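PDB 6DJ8: beta sliding clamp from Borrelia burgdorferi, which probably encircles DNA as a ring-shaped head-to-tail homodimer and tethers DNA polymerases and other proteins to it, keeping replication processive. Local coordinates for residues M203-T208 with S270-E275; Q276-L281 with A340-A345; D289-V294 with R302-T307; M344-S349 with N371-S376. All blocks are in the same frame, centred on the assembly; numbering follows the deposited sequence.

Interaction 1 of 4, residues M203-T208 with S270-E275; sequences MSICKT and SIIPKE
M203 and I205 meet I271 and I272 in a small, mostly buried apolar contact between the central and C-terminal domains. One partner is strand 202-211 of the central domain; the other is the irregular chain that leads into C-terminal strand 278-283. M203 and I271 approach tip to tip. The methionine runs out straight, with CG anti to the backbone N (chi1 165°), then bends at chi3, which sets its methyl CE 3.7 Å from CD1 of I271. The same CD1 lies 3.9 Å from the M203 sulfur, SD, so that one methyl touches both the sulfur and the methyl of the thioether. Two residues along the strand, I205 crosses I272 obliquely: CD1 of I205 rests on CG1 of I272 at 4.0 Å and on its CD1 at 4.1 Å. I272 sits at the exposed margin. M203 and I271 also pack against apolar side chains of the bound peptide natural product, and S270 touches one of its modified residues, so the M203-I271 half of the contact lines the peptide-binding groove. With no hydrogen bond between the segments, the contact rests on shape and dispersion, and M203 and I271 offer the peptide an apolar surface suited to its apolar side chains.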
# COMPACT_ATOMS: atom_id res chain seq x y z
N MET A 203 0.34 -2.02 -29.27
CA MET A 203 -1.00 -2.20 -29.79
C MET A 203 -1.48 -3.62 -29.52
O MET A 203 -0.73 -4.58 -29.73
CB MET A 203 -1.05 -1.92 -31.31
CG MET A 203 -2.33 -2.44 -31.98
SD MET A 203 -2.35 -2.17 -33.80
CE MET A 203 -2.37 -0.40 -33.86
N SER A 204 -2.74 -3.74 -29.11
CA SER A 204 -3.42 -5.02 -28.97
C SER A 204 -4.50 -5.17 -30.04
O SER A 204 -5.20 -4.21 -30.38
CB SER A 204 -4.01 -5.16 -27.56
OG SER A 204 -2.98 -5.43 -26.59
N ILE A 205 -4.62 -6.38 -30.58
CA ILE A 205 -5.64 -6.75 -31.56
C ILE A 205 -6.29 -8.06 -31.10
O ILE A 205 -5.60 -9.08 -31.01
CB ILE A 205 -5.05 -6.93 -32.97
CG1 ILE A 205 -4.41 -5.62 -33.43
CG2 ILE A 205 -6.13 -7.38 -33.94
CD1 ILE A 205 -3.30 -5.81 -34.38
N CYS A 206 -7.59 -8.03 -30.86
CA CYS A 206 -8.35 -9.20 -30.41
C CYS A 206 -9.46 -9.45 -31.41
O CYS A 206 -10.39 -8.65 -31.53
CB CYS A 206 -8.97 -8.98 -29.04
SG CYS A 206 -7.83 -9.04 -27.70
N LYS A 207 -9.37 -10.57 -32.12
CA LYS A 207 -10.44 -11.00 -33.00
C LYS A 207 -11.36 -11.91 -32.20
O LYS A 207 -10.89 -12.83 -31.52
CB LYS A 207 -9.86 -11.74 -34.21
N THR A 208 -12.67 -11.69 -32.31
CA THR A 208 -13.63 -12.56 -31.63
C THR A 208 -14.14 -13.58 -32.62
O THR A 208 -13.74 -13.61 -33.79
CB THR A 208 -14.81 -11.78 -31.06
OG1 THR A 208 -15.62 -11.29 -32.14
CG2 THR A 208 -14.34 -10.63 -30.19
N SER A 270 -2.63 -1.65 -41.71
CA SER A 270 -1.42 -1.44 -42.49
C SER A 270 -0.14 -1.76 -41.72
O SER A 270 0.89 -1.99 -42.35
CB SER A 270 -1.38 0.00 -43.01
OG SER A 270 -1.16 0.92 -41.94
N ILE A 271 -0.16 -1.74 -40.38
CA ILE A 271 1.08 -2.00 -39.65
C ILE A 271 1.24 -3.45 -39.22
O ILE A 271 2.31 -3.82 -38.71
CB ILE A 271 1.23 -1.09 -38.41
CG1 ILE A 271 0.41 -1.62 -37.24
CG2 ILE A 271 0.82 0.33 -38.75
CD1 ILE A 271 0.64 -0.85 -35.91
N ILE A 272 0.22 -4.29 -39.41
CA ILE A 272 0.32 -5.71 -39.08
C ILE A 272 1.36 -6.36 -39.99
O ILE A 272 1.23 -6.32 -41.21
CB ILE A 272 -1.05 -6.40 -39.21
CG1 ILE A 272 -2.03 -5.80 -38.17
CG2 ILE A 272 -0.92 -7.92 -39.10
CD1 ILE A 272 -3.50 -6.01 -38.49
N PRO A 273 2.41 -6.96 -39.43
CA PRO A 273 3.40 -7.62 -40.28
C PRO A 273 2.81 -8.88 -40.89
O PRO A 273 2.04 -9.60 -40.26
CB PRO A 273 4.58 -7.95 -39.34
CG PRO A 273 4.07 -7.78 -37.90
CD PRO A 273 2.69 -7.17 -38.00
N LYS A 274 3.17 -9.13 -42.15
CA LYS A 274 2.63 -10.29 -42.85
C LYS A 274 3.41 -11.55 -42.48
O LYS A 274 2.86 -12.50 -41.91
CB LYS A 274 2.64 -10.05 -44.36
N GLU A 275 4.71 -11.56 -42.78
CA GLU A 275 5.60 -12.66 -42.45
C GLU A 275 6.84 -12.08 -41.80
O GLU A 275 7.40 -11.10 -42.30
CB GLU A 275 5.99 -13.47 -43.71

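Interaction 2 of 4, residues Q276-L281 with A340-A345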
# COMPACT_ATOMS: atom_id res chain seq x y z
N GLN A 276 7.25 -12.65 -40.68
CA GLN A 276 8.39 -12.14 -39.93
C GLN A 276 9.51 -13.15 -39.93
O GLN A 276 9.29 -14.34 -39.65
CB GLN A 276 7.99 -11.77 -38.52
CG GLN A 276 7.00 -10.64 -38.54
CD GLN A 276 6.55 -10.29 -37.18
OE1 GLN A 276 5.90 -11.09 -36.51
NE2 GLN A 276 6.94 -9.11 -36.73
N LYS A 277 10.72 -12.68 -40.23
CA LYS A 277 11.84 -13.58 -40.51
C LYS A 277 12.37 -14.24 -39.24
O LYS A 277 12.73 -15.43 -39.25
CB LYS A 277 12.94 -12.83 -41.24
N ASN A 278 12.44 -13.50 -38.13
CA ASN A 278 13.05 -13.99 -36.90
C ASN A 278 11.98 -14.39 -35.90
O ASN A 278 11.13 -13.56 -35.53
CB ASN A 278 13.98 -12.93 -36.32
CG ASN A 278 14.95 -12.38 -37.36
OD1 ASN A 278 15.89 -13.06 -37.76
ND2 ASN A 278 14.71 -11.14 -37.80
N LYS A 279 11.99 -15.65 -35.46
CA LYS A 279 10.96 -16.17 -34.57
C LYS A 279 11.57 -16.81 -33.34
O LYS A 279 12.48 -17.63 -33.45
CB LYS A 279 10.06 -17.20 -35.27
CG LYS A 279 9.50 -16.78 -36.63
CD LYS A 279 8.70 -17.92 -37.25
CE LYS A 279 7.62 -17.42 -38.19
NZ LYS A 279 8.13 -16.36 -39.09
N SER A 280 11.03 -16.48 -32.17
CA SER A 280 11.51 -17.04 -30.91
C SER A 280 10.34 -17.60 -30.12
O SER A 280 9.20 -17.18 -30.29
CB SER A 280 12.25 -16.00 -30.04
OG SER A 280 11.33 -15.22 -29.29
N LEU A 281 10.64 -18.60 -29.29
CA LEU A 281 9.66 -19.22 -28.40
C LEU A 281 10.29 -19.23 -27.02
O LEU A 281 11.36 -19.81 -26.83
CB LEU A 281 9.32 -20.64 -28.84
CG LEU A 281 8.15 -21.28 -28.09
CD1 LEU A 281 6.85 -20.57 -28.41
CD2 LEU A 281 8.03 -22.75 -28.40
N ALA A 340 18.41 -14.40 -37.42
CA ALA A 340 19.73 -13.79 -37.44
C ALA A 340 20.05 -13.18 -36.08
O ALA A 340 19.17 -12.99 -35.24
CB ALA A 340 19.81 -12.71 -38.52
N ASP A 341 21.32 -12.88 -35.85
CA ASP A 341 21.70 -12.18 -34.63
C ASP A 341 21.11 -10.78 -34.64
O ASP A 341 21.40 -9.99 -35.55
CB ASP A 341 23.22 -12.13 -34.48
CG ASP A 341 23.80 -13.44 -34.02
OD1 ASP A 341 23.02 -14.40 -33.85
OD2 ASP A 341 25.03 -13.52 -33.82
N GLU A 342 20.28 -10.46 -33.65
CA GLU A 342 19.53 -9.22 -33.64
C GLU A 342 19.61 -8.58 -32.27
O GLU A 342 19.31 -9.22 -31.26
CB GLU A 342 18.06 -9.46 -34.01
CG GLU A 342 17.86 -9.90 -35.46
CD GLU A 342 18.21 -8.81 -36.46
OE1 GLU A 342 17.81 -7.65 -36.26
OE2 GLU A 342 18.90 -9.13 -37.45
N VAL A 343 20.01 -7.31 -32.24
CA VAL A 343 20.05 -6.51 -31.03
C VAL A 343 19.02 -5.40 -31.18
O VAL A 343 18.96 -4.75 -32.23
CB VAL A 343 21.44 -5.93 -30.76
CG1 VAL A 343 21.45 -5.18 -29.44
CG2 VAL A 343 22.51 -7.02 -30.79
N MET A 344 18.20 -5.22 -30.15
CA MET A 344 17.16 -4.17 -30.22
C MET A 344 16.85 -3.65 -28.82
O MET A 344 17.07 -4.34 -27.86
CB MET A 344 15.88 -4.74 -30.80
CG MET A 344 15.33 -5.81 -29.92
SD MET A 344 13.72 -6.34 -30.42
CE MET A 344 14.11 -7.06 -32.00
N ALA A 345 16.37 -2.42 -28.77
CA ALA A 345 15.93 -1.81 -27.53
C ALA A 345 14.41 -1.78 -27.50
O ALA A 345 13.77 -1.57 -28.54
CB ALA A 345 16.49 -0.39 -27.39
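The connection between the two antiparallel sheets of the C-terminal domain, a domain of the DNA-encircling processivity factors, is gripped here by N278. N278 begins strand 278-283, next to edge strand 335-338 of the large sheet; A340 and E342 lie where the chain leaves that edge strand and enters strand 342-347 of the four-stranded sheet. The hydrogen bond across the contact runs from the backbone N of A340 to OD1 of N278, 2.9 Å long and fairly straight, with an N-H...O angle of 161°. The donor lies close to the extension of the amide C=O, the C=O...N angle being 153°, and is tilted 25° from the carbonyl plane. CB of A340 lies 4.0 Å from the same oxygen. With CG beside its own backbone N and anti to the carbonyl carbon, the N278 side chain points across the gap between the strands. Its amide nitrogen donates to the backbone O of F367, so the amide is held at both ends, which fixes its flip and ties the loop to strand 362-367. E342 crosses N278 at about a right angle, its carboxylate plane turned only slightly from the amide plane. The carboxylate OE1 has its own partner in S369 OG, while the E342 chain, bent at chi2, brings its methylene CG to 4.1 Å from ND2 of N278.

Interaction 3 of 4, residues D289-V294 with R302-T307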
# COMPACT_ATOMS: atom_id res chain seq x y z
N ASP A 289 10.17 -13.59 -14.65
CA ASP A 289 11.10 -13.50 -13.53
C ASP A 289 12.33 -12.68 -13.89
O ASP A 289 12.76 -11.81 -13.13
CB ASP A 289 11.48 -14.92 -13.08
CG ASP A 289 12.62 -14.93 -12.10
OD1 ASP A 289 13.79 -14.89 -12.53
OD2 ASP A 289 12.35 -14.97 -10.88
N ARG A 290 12.90 -12.94 -15.07
CA ARG A 290 14.13 -12.26 -15.48
C ARG A 290 13.89 -10.79 -15.78
O ARG A 290 14.77 -9.95 -15.52
CB ARG A 290 14.75 -12.96 -16.69
CG ARG A 290 15.16 -14.40 -16.43
CD ARG A 290 15.99 -14.57 -15.14
NE ARG A 290 16.62 -15.89 -15.11
CZ ARG A 290 16.11 -16.96 -14.50
NH1 ARG A 290 14.96 -16.87 -13.85
NH2 ARG A 290 16.76 -18.12 -14.52
N LEU A 291 12.74 -10.47 -16.37
CA LEU A 291 12.43 -9.06 -16.63
C LEU A 291 12.30 -8.29 -15.32
O LEU A 291 12.67 -7.12 -15.24
CB LEU A 291 11.13 -8.93 -17.45
CG LEU A 291 11.31 -9.35 -18.91
CD1 LEU A 291 9.96 -9.39 -19.63
CD2 LEU A 291 12.25 -8.38 -19.61
N ALA A 292 11.75 -8.94 -14.29
CA ALA A 292 11.66 -8.27 -13.00
C ALA A 292 13.04 -8.03 -12.40
O ALA A 292 13.24 -7.04 -11.68
CB ALA A 292 10.79 -9.09 -12.04
N ARG A 293 14.00 -8.90 -12.70
CA ARG A 293 15.34 -8.69 -12.17
C ARG A 293 16.10 -7.65 -12.97
O ARG A 293 16.70 -6.73 -12.40
CB ARG A 293 16.09 -10.01 -12.12
CG ARG A 293 15.39 -11.02 -11.26
CD ARG A 293 15.95 -12.41 -11.42
NE ARG A 293 15.09 -13.37 -10.76
CZ ARG A 293 15.08 -13.55 -9.44
NH1 ARG A 293 14.27 -14.43 -8.90
NH2 ARG A 293 15.90 -12.82 -8.68
N VAL A 294 16.06 -7.75 -14.31
CA VAL A 294 16.81 -6.79 -15.13
C VAL A 294 16.19 -5.41 -15.00
O VAL A 294 16.89 -4.39 -15.11
CB VAL A 294 16.89 -7.26 -16.60
CG1 VAL A 294 15.58 -6.99 -17.37
CG2 VAL A 294 18.03 -6.57 -17.32
N ARG A 302 13.11 3.46 -19.54
CA ARG A 302 12.59 2.10 -19.70
C ARG A 302 13.36 1.32 -20.77
O ARG A 302 12.93 0.21 -21.13
CB ARG A 302 11.08 2.07 -20.01
CG ARG A 302 10.23 3.02 -19.15
CD ARG A 302 10.58 2.93 -17.65
NE ARG A 302 10.19 1.67 -17.02
CZ ARG A 302 10.94 1.00 -16.14
NH1 ARG A 302 10.49 -0.13 -15.60
NH2 ARG A 302 12.15 1.44 -15.82
N LYS A 303 14.51 1.82 -21.23
CA LYS A 303 15.20 1.21 -22.38
C LYS A 303 15.84 -0.10 -21.94
O LYS A 303 16.82 -0.10 -21.18
CB LYS A 303 16.25 2.15 -22.95
CG LYS A 303 16.98 1.56 -24.19
CD LYS A 303 17.89 2.57 -24.88
CE LYS A 303 18.84 1.87 -25.85
NZ LYS A 303 19.91 2.74 -26.44
N LEU A 304 15.29 -1.20 -22.41
CA LEU A 304 15.85 -2.53 -22.21
C LEU A 304 16.48 -3.00 -23.51
O LEU A 304 15.84 -2.91 -24.56
CB LEU A 304 14.75 -3.49 -21.77
CG LEU A 304 15.10 -4.97 -21.74
CD1 LEU A 304 16.10 -5.21 -20.61
CD2 LEU A 304 13.81 -5.77 -21.54
N VAL A 305 17.72 -3.48 -23.48
CA VAL A 305 18.39 -3.96 -24.69
C VAL A 305 18.31 -5.48 -24.74
O VAL A 305 18.81 -6.17 -23.84
CB VAL A 305 19.85 -3.49 -24.78
CG1 VAL A 305 20.54 -4.13 -26.01
CG2 VAL A 305 19.91 -1.98 -24.86
N LEU A 306 17.69 -5.99 -25.81
CA LEU A 306 17.51 -7.42 -26.02
C LEU A 306 18.46 -7.90 -27.10
O LEU A 306 18.58 -7.25 -28.15
CB LEU A 306 16.08 -7.75 -26.48
CG LEU A 306 14.92 -7.36 -25.58
CD1 LEU A 306 13.59 -7.74 -26.22
CD2 LEU A 306 15.10 -8.05 -24.24
N THR A 307 19.10 -9.04 -26.87
CA THR A 307 19.91 -9.67 -27.92
C THR A 307 19.41 -11.09 -28.14
O THR A 307 19.49 -11.93 -27.24
CB THR A 307 21.39 -9.67 -27.57
OG1 THR A 307 21.81 -8.32 -27.35
CG2 THR A 307 22.21 -10.25 -28.75
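L304 of strand 303-308 fits against L291 and V294, one turn apart on helix 284-294, in a buried helix-on-sheet contact of the C-terminal domain. The apolar part divides the two methyls of L304 between the two helix residues. CD2 of L304 meets CD2 of L291 at 3.6 Å; CD1 of L304 lies 3.7 Å from CG1 of V294 and 4.0 Å from its CG2. Both pairs cross at about a right angle. L304 extends its CG anti to the backbone N (chi1 170°), which carries the fork of the side chain up to the helix. V352 and I355 of helix 348-355 also pack on L291, and I348 on V294, so the second helix closes the same apolar layer.

The polar part belongs to the helix alone, where D289, R290 and R293 form a salt-bridge network. R293 grips the D289 carboxylate side-on: NE donates to OD1 at 2.7 Å from above the carboxylate plane, and NH1 to OD2 at 2.8 Å, the latter through the syn lone pair. R290 NH1 reaches D289 OD1, also at 2.7 Å, from the face opposite to R293 NE, at a more bent N-H...O angle of 137°. Beyond the helix, R293 hydrogen-bonds N94 and A92 of the second subunit, and R290 makes a cation-pi contact with F95 of that subunit. The helix is therefore two-sided: L291 and V294 pack into the domain interior, while the shared carboxylate probably tempers the charge of two arginines and holds them in place for the dimer interface.

Interaction 4 of 4, residues M344-S349 with N371-S376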
# COMPACT_ATOMS: atom_id res chain seq x y z
N MET A 344 18.20 -5.22 -30.15
CA MET A 344 17.16 -4.17 -30.22
C MET A 344 16.85 -3.65 -28.82
O MET A 344 17.07 -4.34 -27.86
CB MET A 344 15.88 -4.74 -30.80
CG MET A 344 15.33 -5.81 -29.92
SD MET A 344 13.72 -6.34 -30.42
CE MET A 344 14.11 -7.06 -32.00
N ALA A 345 16.37 -2.42 -28.77
CA ALA A 345 15.93 -1.81 -27.53
C ALA A 345 14.41 -1.78 -27.50
O ALA A 345 13.77 -1.57 -28.54
CB ALA A 345 16.49 -0.39 -27.39
N ILE A 346 13.85 -1.99 -26.31
CA ILE A 346 12.41 -2.04 -26.13
C ILE A 346 12.08 -1.43 -24.77
O ILE A 346 12.88 -1.47 -23.84
CB ILE A 346 11.86 -3.48 -26.21
CG1 ILE A 346 10.34 -3.47 -26.31
CG2 ILE A 346 12.30 -4.30 -25.02
CD1 ILE A 346 9.74 -4.84 -26.55
N ASN A 347 10.90 -0.83 -24.69
CA ASN A 347 10.37 -0.29 -23.43
C ASN A 347 10.00 -1.45 -22.52
O ASN A 347 9.05 -2.19 -22.79
CB ASN A 347 9.16 0.58 -23.74
CG ASN A 347 8.57 1.24 -22.50
OD1 ASN A 347 8.33 0.58 -21.49
ND2 ASN A 347 8.30 2.53 -22.59
N ILE A 348 10.74 -1.60 -21.41
CA ILE A 348 10.50 -2.74 -20.54
C ILE A 348 9.12 -2.69 -19.91
O ILE A 348 8.52 -3.74 -19.63
CB ILE A 348 11.59 -2.84 -19.44
CG1 ILE A 348 11.49 -4.20 -18.74
CG2 ILE A 348 11.43 -1.72 -18.42
CD1 ILE A 348 12.69 -4.53 -17.81
N SER A 349 8.57 -1.50 -19.67
CA SER A 349 7.22 -1.47 -19.10
C SER A 349 6.20 -2.03 -20.09
O SER A 349 5.33 -2.82 -19.72
CB SER A 349 6.85 -0.05 -18.67
OG SER A 349 7.65 0.38 -17.58
N ASN A 371 12.16 -3.92 -37.09
CA ASN A 371 10.72 -3.64 -37.21
C ASN A 371 9.96 -4.02 -35.94
O ASN A 371 10.58 -4.49 -35.00
CB ASN A 371 10.11 -4.17 -38.50
CG ASN A 371 9.66 -3.01 -39.35
OD1 ASN A 371 8.57 -2.48 -39.14
ND2 ASN A 371 10.52 -2.54 -40.23
N VAL A 372 8.64 -3.85 -35.98
CA VAL A 372 7.76 -4.11 -34.86
C VAL A 372 7.97 -5.52 -34.32
O VAL A 372 8.10 -6.49 -35.08
CB VAL A 372 6.30 -3.88 -35.31
CG1 VAL A 372 5.92 -4.88 -36.39
CG2 VAL A 372 5.37 -3.99 -34.18
N LEU A 373 7.98 -5.62 -33.00
CA LEU A 373 7.99 -6.90 -32.30
C LEU A 373 6.55 -7.38 -32.14
O LEU A 373 5.68 -6.62 -31.71
CB LEU A 373 8.66 -6.73 -30.93
CG LEU A 373 9.35 -7.91 -30.29
CD1 LEU A 373 10.57 -8.25 -31.10
CD2 LEU A 373 9.74 -7.58 -28.86
N LYS A 374 6.31 -8.64 -32.47
CA LYS A 374 4.98 -9.22 -32.36
C LYS A 374 4.97 -10.29 -31.28
O LYS A 374 5.82 -11.19 -31.29
CB LYS A 374 4.51 -9.83 -33.68
CG LYS A 374 3.19 -10.57 -33.57
CD LYS A 374 2.62 -10.88 -34.96
CE LYS A 374 3.06 -12.25 -35.46
NZ LYS A 374 2.71 -13.34 -34.52
N LEU A 375 4.03 -10.16 -30.35
CA LEU A 375 3.85 -11.12 -29.27
C LEU A 375 2.54 -11.85 -29.46
O LEU A 375 1.50 -11.22 -29.68
CB LEU A 375 3.82 -10.42 -27.90
CG LEU A 375 5.10 -10.00 -27.20
CD1 LEU A 375 6.03 -9.28 -28.13
CD2 LEU A 375 4.75 -9.12 -25.93
N SER A 376 2.57 -13.17 -29.31
CA SER A 376 1.38 -13.98 -29.43
C SER A 376 1.55 -15.26 -28.63
O SER A 376 2.66 -15.64 -28.26
CB SER A 376 1.08 -14.31 -30.90
OG SER A 376 2.23 -14.89 -31.49
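L373 throws its CG anti to the backbone N (chi1 -152°), and I346 does the same with CG1 (chi1 -168°), which brings the two branched chains together in the interior between the two sheets of this layered C-terminal domain. M344 instead has CG between the backbone N and the carbonyl carbon (chi1 63°) and bends again at chi3, which turns its thioether toward the same leucine. Strand 342-347 borders the four-stranded sheet, and strand 373-376 lies in the large one. L373 gives one methyl to each partner. Its CD1 touches SD of M344 at 3.7 Å and the methyl CE of M344 at 3.8 Å, the thioether lying slantwise to the leucine. I365 and F367 of strand 362-367 also touch L373, while I387 packs on I346. No hydrogen bond spans these strands, so sheet-to-sheet cohesion here is apolar. Just before L373, V372 and N371 pack on the bound peptide, so the segment looks both inward and into the ligand groove. The second branch of L373 meets I346 at about a right angle, CD2 of L373 lying 3.6 Å from CD1 of I346.

How the interactions relate
Interactions 2, 3 and 4 lie within the C-terminal domain, whereas interaction 1 joins that domain to the central one. Interactions 2 and 4 share M344 and A345, and their centres are about 10 Å apart. Strand 342-347, used by both, pairs with strand 303-308 of interaction 3: the backbone N of I346 lies 2.8 Å from O of L304, a probable hydrogen bond. Interactions 1 and 4 both contribute residues that pack on the bound peptide; their centres are about 14 Å apart, and they touch where CG of P273 meets CG1 of V372 at 3.8 Å. Interaction 3 instead faces the second subunit. Interactions 1 and 3 do not touch, their nearest atoms being about 15 Å apart.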